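Sugar-binding transport ATP-binding protein (Pyrococcus horikoshii, PDB 1V43) binds ATP as the ATPase subunit of an ABC sugar transporter and probably hydrolyses it to power sugar uptake. Local coordinates at residues V10-E15 with T194-T199; I249-V254 with G281-F286; D315-L320 with I343-G348. One frame throughout, in Å; residues are numbered along the deposited sequence.

In the fold
Interaction 1 lies in the nucleotide-binding domain. It joins an inner strand of the antiparallel sheet to the central mixed sheet, and the side chain of Ile196 is about 8 Å from that of Lys50, an ATP-binding residue. Interactions 2 and 3 lie far from that site, in the C-terminal region of OB-type folds. Interaction 2 pairs two strands, and interaction 3 packs a loop on a strand. Their centres are about 28 Å apart, with nearest atoms about 13 Å apart. The centre of interaction 1 is about 38 Å from that of interaction 2 and about 44 Å from that of interaction 3. Interaction 3 also touches the second subunit.

Interaction 1 (V10-E15 with T194-T199); sequences VEVKLE and TTIYVT
Thr194 OG1 is held by two partners. Thr194 OG1 donates a hydrogen bond to Val10 O, at 2.7 Å. It is also hydrogen-bonded to the backbone N of Gly37, outside the two segments. The hydroxyl meets the Val10 carbonyl from above its plane, 47° out of it, with a C=O...O angle of 120°. The first torsion of Thr194 (chi1 -58°) sets OG1 beside its own backbone N and anti to the carbonyl carbon. Thr194 CG2 then lies anti to the backbone N, 3.5 Å from Val10 O. One water completes the polar link. The water accepts from Val10 N at 3.0 Å and from Thr194 N at 2.9 Å, and thus bridges the two backbones where the two segments come nearest.

Beyond this point the contact is apolar and loose. Val12 CG2 faces Thr194 CG2 at 4.3 Å, and Val12 CG1 faces Ile196 CD1 at 4.4 Å. The two segments share no backbone hydrogen bond. Val12 and Leu14 pair instead with Ile34 and Leu32 of strand 24-34, and Ile34 also touches Thr194 and Ile196, and so helps to fill the interface. Ile196 also packs on Leu54 and Ile57 of helix 50-58, the helix that follows the P-loop. Within segment 10-15, Lys13 NZ forms a salt bridge with Glu11 OE2.

The contact joins the antiparallel beta subdomain to the parallel strands of the P-loop core, as in the nucleotide-binding domains of ABC transporters.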
loop_
_atom_site.group_PDB
_atom_site.type_symbol
_atom_site.label_atom_id
_atom_site.label_comp_id
_atom_site.label_asym_id
_atom_site.label_seq_id
_atom_site.Cartn_x
_atom_site.Cartn_y
_atom_site.Cartn_z
ATOM N N VAL A 10 -3.521 -19.365 -27.252
ATOM C CA VAL A 10 -4.944 -19.562 -27.495
ATOM C C VAL A 10 -5.856 -18.370 -27.169
ATOM O O VAL A 10 -5.961 -17.920 -26.018
ATOM C CB VAL A 10 -5.437 -20.806 -26.713
ATOM C CG1 VAL A 10 -6.921 -21.007 -26.911
ATOM C CG2 VAL A 10 -4.666 -22.032 -27.168
ATOM N N GLU A 11 -6.525 -17.862 -28.195
ATOM C CA GLU A 11 -7.440 -16.752 -28.005
ATOM C C GLU A 11 -8.680 -17.264 -27.280
ATOM O O GLU A 11 -9.177 -18.342 -27.595
ATOM C CB GLU A 11 -7.855 -16.153 -29.350
ATOM C CG GLU A 11 -8.950 -15.131 -29.212
ATOM C CD GLU A 11 -9.243 -14.434 -30.520
ATOM O OE1 GLU A 11 -8.327 -13.754 -31.025
ATOM O OE2 GLU A 11 -10.378 -14.573 -31.037
ATOM N N VAL A 12 -9.168 -16.492 -26.310
ATOM C CA VAL A 12 -10.351 -16.860 -25.544
ATOM C C VAL A 12 -11.476 -15.841 -25.731
ATOM O O VAL A 12 -11.281 -14.633 -25.532
ATOM C CB VAL A 12 -10.030 -16.964 -24.031
ATOM C CG1 VAL A 12 -11.304 -17.258 -23.246
ATOM C CG2 VAL A 12 -9.031 -18.071 -23.797
ATOM N N LYS A 13 -12.648 -16.330 -26.119
ATOM C CA LYS A 13 -13.811 -15.459 -26.328
ATOM C C LYS A 13 -14.912 -15.761 -25.335
ATOM O O LYS A 13 -15.301 -16.915 -25.162
ATOM C CB LYS A 13 -14.427 -15.658 -27.713
ATOM C CG LYS A 13 -13.611 -15.282 -28.921
ATOM C CD LYS A 13 -14.443 -15.630 -30.151
ATOM C CE LYS A 13 -13.654 -15.572 -31.440
ATOM N NZ LYS A 13 -12.545 -16.545 -31.416
ATOM N N LEU A 14 -15.420 -14.727 -24.683
ATOM C CA LEU A 14 -16.535 -14.912 -23.769
ATOM C C LEU A 14 -17.681 -14.182 -24.491
ATOM O O LEU A 14 -17.579 -12.989 -24.756
ATOM C CB LEU A 14 -16.228 -14.274 -22.408
ATOM C CG LEU A 14 -14.929 -14.679 -21.679
ATOM C CD1 LEU A 14 -14.893 -13.965 -20.317
ATOM C CD2 LEU A 14 -14.860 -16.189 -21.472
ATOM N N GLU A 15 -18.753 -14.897 -24.830
ATOM C CA GLU A 15 -19.866 -14.272 -25.563
ATOM C C GLU A 15 -21.130 -14.169 -24.772
ATOM O O GLU A 15 -21.673 -15.186 -24.342
ATOM C CB GLU A 15 -20.239 -15.046 -26.822
ATOM C CG GLU A 15 -19.160 -15.296 -27.824
ATOM C CD GLU A 15 -19.749 -15.614 -29.194
ATOM O OE1 GLU A 15 -20.784 -16.323 -29.272
ATOM O OE2 GLU A 15 -19.170 -15.151 -30.190
ATOM N N THR A 194 -1.767 -17.736 -22.783
ATOM C CA THR A 194 -2.884 -16.825 -22.483
ATOM C C THR A 194 -3.199 -16.963 -21.001
ATOM O O THR A 194 -3.444 -18.055 -20.521
ATOM C CB THR A 194 -4.123 -17.172 -23.326
ATOM O OG1 THR A 194 -3.780 -17.100 -24.713
ATOM C CG2 THR A 194 -5.248 -16.207 -23.044
ATOM N N THR A 195 -3.190 -15.850 -20.280
ATOM C CA THR A 195 -3.396 -15.871 -18.839
ATOM C C THR A 195 -4.481 -14.895 -18.432
ATOM O O THR A 195 -4.461 -13.736 -18.841
ATOM C CB THR A 195 -2.048 -15.480 -18.097
ATOM O OG1 THR A 195 -1.008 -16.376 -18.493
ATOM C CG2 THR A 195 -2.188 -15.548 -16.580
ATOM N N ILE A 196 -5.427 -15.383 -17.630
ATOM C CA ILE A 196 -6.530 -14.587 -17.116
ATOM C C ILE A 196 -6.281 -14.565 -15.610
ATOM O O ILE A 196 -6.297 -15.596 -14.928
ATOM C CB ILE A 196 -7.886 -15.220 -17.511
ATOM C CG1 ILE A 196 -7.930 -15.357 -19.043
ATOM C CG2 ILE A 196 -9.050 -14.340 -17.016
ATOM C CD1 ILE A 196 -9.120 -16.076 -19.600
ATOM N N TYR A 197 -6.018 -13.368 -15.110
ATOM C CA TYR A 197 -5.629 -13.150 -13.720
ATOM C C TYR A 197 -6.615 -12.283 -12.950
ATOM O O TYR A 197 -6.882 -11.145 -13.330
ATOM C CB TYR A 197 -4.256 -12.479 -13.739
ATOM C CG TYR A 197 -3.471 -12.461 -12.454
ATOM C CD1 TYR A 197 -2.395 -13.339 -12.258
ATOM C CD2 TYR A 197 -3.727 -11.507 -11.472
ATOM C CE1 TYR A 197 -1.591 -13.256 -11.118
ATOM C CE2 TYR A 197 -2.927 -11.412 -10.329
ATOM C CZ TYR A 197 -1.864 -12.290 -10.167
ATOM O OH TYR A 197 -1.072 -12.171 -9.064
ATOM N N VAL A 198 -7.135 -12.829 -11.855
ATOM C CA VAL A 198 -8.098 -12.124 -11.025
ATOM C C VAL A 198 -7.490 -11.493 -9.769
ATOM O O VAL A 198 -6.823 -12.174 -8.985
ATOM C CB VAL A 198 -9.212 -13.076 -10.565
ATOM C CG1 VAL A 198 -10.024 -12.415 -9.447
ATOM C CG2 VAL A 198 -10.099 -13.450 -11.743
ATOM N N THR A 199 -7.725 -10.197 -9.581
ATOM C CA THR A 199 -7.246 -9.491 -8.393
ATOM C C THR A 199 -8.079 -8.251 -8.100
ATOM O O THR A 199 -8.661 -7.656 -9.004
ATOM C CB THR A 199 -5.763 -9.044 -8.506
ATOM O OG1 THR A 199 -5.365 -8.456 -7.264
ATOM C CG2 THR A 199 -5.568 -7.992 -9.617
HETATM O O HOH W 1 -2.358 -19.938 -24.523
#

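Interaction 2 (I249-V254 with G281-F286); sequences ILEVSV and GKTVLF
Leu250 and Phe286 exchange two short backbone hydrogen bonds. Leu250 N donates to Phe286 O, and Phe286 N to Leu250 O, both at 2.6 Å. Val252 and Val284 form the next hydrogen-bonded pair. Val252 N reaches Val284 O at 2.9 Å, almost straight at the hydrogen (178°), and Val284 N returns a bond to Val252 O. Thus both the N and the O of these four residues are satisfied across the ladder. Pairing continues past the strand, into the loop residues Lys282 and Gly281. Val254 N donates to Lys282 O over a longer 3.3 Å, and Val254 O accepts from Gly281 N at 2.8 Å.

Glu251 with Leu285 and Ser253 with Thr283 are the non-hydrogen-bonded pairs. Of these, Ser253 bonds by its backbone to Glu260, and Leu285 to Phe363. The face that carries them is partly exposed. There Glu251 CG lies anti to its backbone N (chi1 -169°) and crosses Thr283 obliquely, 3.4 Å from Thr283 CG2. The Glu251 carboxylate forms salt bridges beyond the segments, OE1 with Lys365 and OE2 with Arg262.

The other face is buried. Val252 CG2 packs on Phe286 CB at 3.8 Å. Leu250 CB sits at the edge of the Phe286 ring, near its plane. Leu259 of the next strand, and Phe264 and Ile266 of strand 264-267, touch side chains of this face. At the end of the ladder Val254 packs on Val284 at about a right angle, with Val254 CG2 3.7 Å from Val284 CG2.

This is an antiparallel strand pair within the five-stranded sheet of the MalK-type OB fold.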
loop_
_atom_site.group_PDB
_atom_site.type_symbol
_atom_site.label_atom_id
_atom_site.label_comp_id
_atom_site.label_asym_id
_atom_site.label_seq_id
_atom_site.Cartn_x
_atom_site.Cartn_y
_atom_site.Cartn_z
ATOM N N ILE A 249 -12.335 14.094 -7.141
ATOM C CA ILE A 249 -13.584 14.263 -7.887
ATOM C C ILE A 249 -14.371 15.432 -7.286
ATOM O O ILE A 249 -14.855 15.358 -6.158
ATOM C CB ILE A 249 -14.452 12.978 -7.839
ATOM C CG1 ILE A 249 -13.691 11.797 -8.457
ATOM C CG2 ILE A 249 -15.738 13.191 -8.608
ATOM C CD1 ILE A 249 -13.366 11.985 -9.922
ATOM N N LEU A 250 -14.488 16.516 -8.044
ATOM C CA LEU A 250 -15.199 17.694 -7.568
ATOM C C LEU A 250 -16.394 18.073 -8.431
ATOM O O LEU A 250 -16.297 18.155 -9.650
ATOM C CB LEU A 250 -14.246 18.890 -7.492
ATOM C CG LEU A 250 -13.027 18.742 -6.586
ATOM C CD1 LEU A 250 -12.305 20.077 -6.484
ATOM C CD2 LEU A 250 -13.463 18.263 -5.220
ATOM N N GLU A 251 -17.519 18.319 -7.778
ATOM C CA GLU A 251 -18.746 18.704 -8.464
ATOM C C GLU A 251 -18.648 20.162 -8.909
ATOM O O GLU A 251 -18.409 21.038 -8.091
ATOM C CB GLU A 251 -19.922 18.519 -7.509
ATOM C CG GLU A 251 -21.285 18.616 -8.141
ATOM C CD GLU A 251 -22.384 18.222 -7.169
ATOM O OE1 GLU A 251 -23.571 18.363 -7.529
ATOM O OE2 GLU A 251 -22.058 17.768 -6.047
ATOM N N VAL A 252 -18.812 20.426 -10.202
ATOM C CA VAL A 252 -18.739 21.799 -10.694
ATOM C C VAL A 252 -19.761 22.147 -11.791
ATOM O O VAL A 252 -20.428 21.269 -12.342
ATOM C CB VAL A 252 -17.325 22.131 -11.224
ATOM C CG1 VAL A 252 -16.294 21.901 -10.127
ATOM C CG2 VAL A 252 -17.013 21.302 -12.453
ATOM N N SER A 253 -19.877 23.441 -12.089
ATOM C CA SER A 253 -20.796 23.927 -13.115
ATOM C C SER A 253 -19.996 24.521 -14.266
ATOM O O SER A 253 -18.993 25.197 -14.039
ATOM C CB SER A 253 -21.728 24.987 -12.529
ATOM O OG SER A 253 -22.561 24.424 -11.531
ATOM N N VAL A 254 -20.444 24.268 -15.492
ATOM C CA VAL A 254 -19.763 24.756 -16.691
ATOM C C VAL A 254 -20.250 26.142 -17.124
ATOM O O VAL A 254 -21.454 26.389 -17.175
ATOM C CB VAL A 254 -19.974 23.778 -17.869
ATOM C CG1 VAL A 254 -19.103 24.184 -19.047
ATOM C CG2 VAL A 254 -19.661 22.352 -17.430
ATOM N N GLY A 281 -23.883 25.568 -18.175
ATOM C CA GLY A 281 -25.049 25.776 -17.333
ATOM C C GLY A 281 -25.512 24.540 -16.576
ATOM O O GLY A 281 -26.486 24.596 -15.818
ATOM N N LYS A 282 -24.820 23.423 -16.767
ATOM C CA LYS A 282 -25.180 22.177 -16.098
ATOM C C LYS A 282 -24.030 21.700 -15.210
ATOM O O LYS A 282 -22.881 22.113 -15.393
ATOM C CB LYS A 282 -25.507 21.108 -17.145
ATOM C CG LYS A 282 -26.547 20.097 -16.702
ATOM C CD LYS A 282 -27.912 20.748 -16.548
ATOM C CE LYS A 282 -28.980 19.716 -16.196
ATOM N NZ LYS A 282 -30.349 20.309 -16.133
ATOM N N THR A 283 -24.339 20.833 -14.250
ATOM C CA THR A 283 -23.321 20.308 -13.342
ATOM C C THR A 283 -22.657 19.020 -13.844
ATOM O O THR A 283 -23.322 18.101 -14.328
ATOM C CB THR A 283 -23.904 20.025 -11.949
ATOM O OG1 THR A 283 -24.311 21.255 -11.340
ATOM C CG2 THR A 283 -22.868 19.349 -11.067
ATOM N N VAL A 284 -21.336 18.966 -13.710
ATOM C CA VAL A 284 -20.551 17.810 -14.126
ATOM C C VAL A 284 -19.532 17.494 -13.039
ATOM O O VAL A 284 -19.340 18.286 -12.123
ATOM C CB VAL A 284 -19.812 18.088 -15.450
ATOM C CG1 VAL A 284 -20.817 18.241 -16.574
ATOM C CG2 VAL A 284 -18.960 19.350 -15.332
ATOM N N LEU A 285 -18.889 16.336 -13.126
ATOM C CA LEU A 285 -17.904 15.961 -12.125
ATOM C C LEU A 285 -16.504 16.225 -12.679
ATOM O O LEU A 285 -16.123 15.691 -13.722
ATOM C CB LEU A 285 -18.075 14.488 -11.744
ATOM C CG LEU A 285 -19.446 14.115 -11.165
ATOM C CD1 LEU A 285 -19.475 12.642 -10.820
ATOM C CD2 LEU A 285 -19.745 14.952 -9.918
ATOM N N PHE A 286 -15.769 17.086 -11.984
ATOM C CA PHE A 286 -14.405 17.472 -12.339
ATOM C C PHE A 286 -13.432 16.518 -11.641
ATOM O O PHE A 286 -13.628 16.165 -10.482
ATOM C CB PHE A 286 -14.145 18.902 -11.862
ATOM C CG PHE A 286 -12.705 19.335 -11.959
ATOM C CD1 PHE A 286 -12.135 19.644 -13.185
ATOM C CD2 PHE A 286 -11.926 19.452 -10.816
ATOM C CE1 PHE A 286 -10.813 20.068 -13.270
ATOM C CE2 PHE A 286 -10.607 19.875 -10.895
ATOM C CZ PHE A 286 -10.052 20.184 -12.125
#

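Interaction 3 (D315-L320 with I343-G348)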
loop_
_atom_site.group_PDB
_atom_site.type_symbol
_atom_site.label_atom_id
_atom_site.label_comp_id
_atom_site.label_asym_id
_atom_site.label_seq_id
_atom_site.Cartn_x
_atom_site.Cartn_y
_atom_site.Cartn_z
ATOM N N ASP A 315 -4.680 21.554 5.070
ATOM C CA ASP A 315 -5.447 21.045 6.195
ATOM C C ASP A 315 -4.723 19.908 6.929
ATOM O O ASP A 315 -4.893 19.727 8.133
ATOM C CB ASP A 315 -6.793 20.542 5.695
ATOM C CG ASP A 315 -7.685 20.069 6.814
ATOM O OD1 ASP A 315 -8.058 20.900 7.666
ATOM O OD2 ASP A 315 -8.011 18.870 6.837
ATOM N N PHE A 316 -3.932 19.131 6.200
ATOM C CA PHE A 316 -3.202 18.018 6.804
ATOM C C PHE A 316 -2.104 17.523 5.876
ATOM O O PHE A 316 -2.193 17.655 4.648
ATOM C CB PHE A 316 -4.148 16.865 7.122
ATOM C CG PHE A 316 -3.513 15.759 7.926
ATOM C CD1 PHE A 316 -3.199 15.948 9.275
ATOM C CD2 PHE A 316 -3.251 14.521 7.345
ATOM C CE1 PHE A 316 -2.634 14.918 10.039
ATOM C CE2 PHE A 316 -2.686 13.478 8.102
ATOM C CZ PHE A 316 -2.378 13.681 9.450
ATOM N N VAL A 317 -1.075 16.939 6.471
ATOM C CA VAL A 317 0.054 16.448 5.714
ATOM C C VAL A 317 0.450 15.021 6.073
ATOM O O VAL A 317 0.595 14.683 7.242
ATOM C CB VAL A 317 1.300 17.348 5.940
ATOM C CG1 VAL A 317 2.488 16.824 5.121
ATOM C CG2 VAL A 317 0.966 18.793 5.591
ATOM N N GLU A 318 0.606 14.193 5.046
ATOM C CA GLU A 318 1.068 12.830 5.208
ATOM C C GLU A 318 2.525 12.924 4.718
ATOM O O GLU A 318 2.778 12.839 3.520
ATOM C CB GLU A 318 0.304 11.859 4.295
ATOM C CG GLU A 318 -1.192 11.753 4.510
ATOM C CD GLU A 318 -1.834 10.779 3.520
ATOM O OE1 GLU A 318 -1.370 9.626 3.441
ATOM O OE2 GLU A 318 -2.795 11.150 2.816
ATOM N N ALA A 319 3.468 13.137 5.628
ATOM C CA ALA A 319 4.889 13.229 5.260
ATOM C C ALA A 319 5.447 11.814 5.354
ATOM O O ALA A 319 5.955 11.410 6.400
ATOM C CB ALA A 319 5.622 14.152 6.234
ATOM N N LEU A 320 5.358 11.065 4.260
ATOM C CA LEU A 320 5.779 9.670 4.275
ATOM C C LEU A 320 7.226 9.411 3.909
ATOM O O LEU A 320 7.623 8.248 3.734
ATOM C CB LEU A 320 4.855 8.853 3.359
ATOM C CG LEU A 320 3.374 9.215 3.518
ATOM C CD1 LEU A 320 2.520 8.469 2.507
ATOM C CD2 LEU A 320 2.939 8.888 4.935
ATOM N N ILE A 343 8.488 16.541 2.337
ATOM C CA ILE A 343 8.231 17.982 2.414
ATOM C C ILE A 343 7.124 18.189 3.451
ATOM O O ILE A 343 6.004 18.572 3.109
ATOM C CB ILE A 343 7.757 18.526 1.045
ATOM C CG1 ILE A 343 8.816 18.239 -0.018
ATOM C CG2 ILE A 343 7.501 20.018 1.129
ATOM C CD1 ILE A 343 8.350 18.509 -1.429
ATOM N N PRO A 344 7.429 17.922 4.738
ATOM C CA PRO A 344 6.514 18.046 5.884
ATOM C C PRO A 344 5.945 19.428 6.192
ATOM O O PRO A 344 5.763 19.764 7.364
ATOM C CB PRO A 344 7.347 17.518 7.055
ATOM C CG PRO A 344 8.285 16.556 6.401
ATOM C CD PRO A 344 8.705 17.325 5.173
ATOM N N ILE A 345 5.660 20.222 5.159
ATOM C CA ILE A 345 5.099 21.554 5.367
ATOM C C ILE A 345 4.010 21.443 6.431
ATOM O O ILE A 345 3.334 20.416 6.529
ATOM C CB ILE A 345 4.501 22.136 4.065
ATOM C CG1 ILE A 345 3.204 21.424 3.705
ATOM C CG2 ILE A 345 5.487 21.979 2.928
ATOM C CD1 ILE A 345 2.493 22.057 2.539
ATOM N N GLU A 346 3.843 22.490 7.229
ATOM C CA GLU A 346 2.866 22.461 8.308
ATOM C C GLU A 346 1.455 22.931 7.985
ATOM O O GLU A 346 1.251 23.807 7.150
ATOM C CB GLU A 346 3.393 23.255 9.506
ATOM C CG GLU A 346 4.266 22.442 10.454
ATOM C CD GLU A 346 4.765 23.266 11.623
ATOM O OE1 GLU A 346 3.934 23.945 12.270
ATOM O OE2 GLU A 346 5.987 23.235 11.894
ATOM N N PRO A 347 0.459 22.343 8.667
ATOM C CA PRO A 347 -0.956 22.665 8.496
ATOM C C PRO A 347 -1.192 24.137 8.783
ATOM O O PRO A 347 -0.478 24.740 9.584
ATOM C CB PRO A 347 -1.641 21.769 9.521
ATOM C CG PRO A 347 -0.733 20.592 9.606
ATOM C CD PRO A 347 0.624 21.244 9.636
ATOM N N GLY A 348 -2.199 24.706 8.126
ATOM C CA GLY A 348 -2.517 26.108 8.318
ATOM C C GLY A 348 -1.848 26.998 7.287
ATOM O O GLY A 348 -2.378 28.053 6.933
#
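Strand 315-319 and the loop 343-348 run roughly antiparallel, 152° apart, and no hydrogen bond joins them. Val317 is the central residue of the contact. Val317 CG2 lies 3.0 Å from Ile345 O, a close approach, and 3.9 Å from Ile345 CG1. The two side chains cross at about a right angle. The first torsion of Ile345 (chi1 72°) puts CG1 between the backbone N and the carbonyl carbon, where it meets Val317. Leu326 of strand 323-330 touches both residues. Toward the strand end, Ala319 CB packs on the ring of Pro344, 3.6 Å from Pro344 CG. At the other end, Pro347 CB lies 4.1 Å from Asp315 O.

The loop is braced from within by a backbone bond from Ile345 N to Ile343 O, at 2.7 Å. Asp315 and Phe316 both face His327 in a classic beta bulge. Asp315 OD2 forms a salt bridge with Lys186 of the second subunit, and Pro344 packs on Thr227 of that subunit.

The contact lays the loop between strands 333-340 and 350-356 over a bulged strand of the TOBE domain, at the interface with the second subunit.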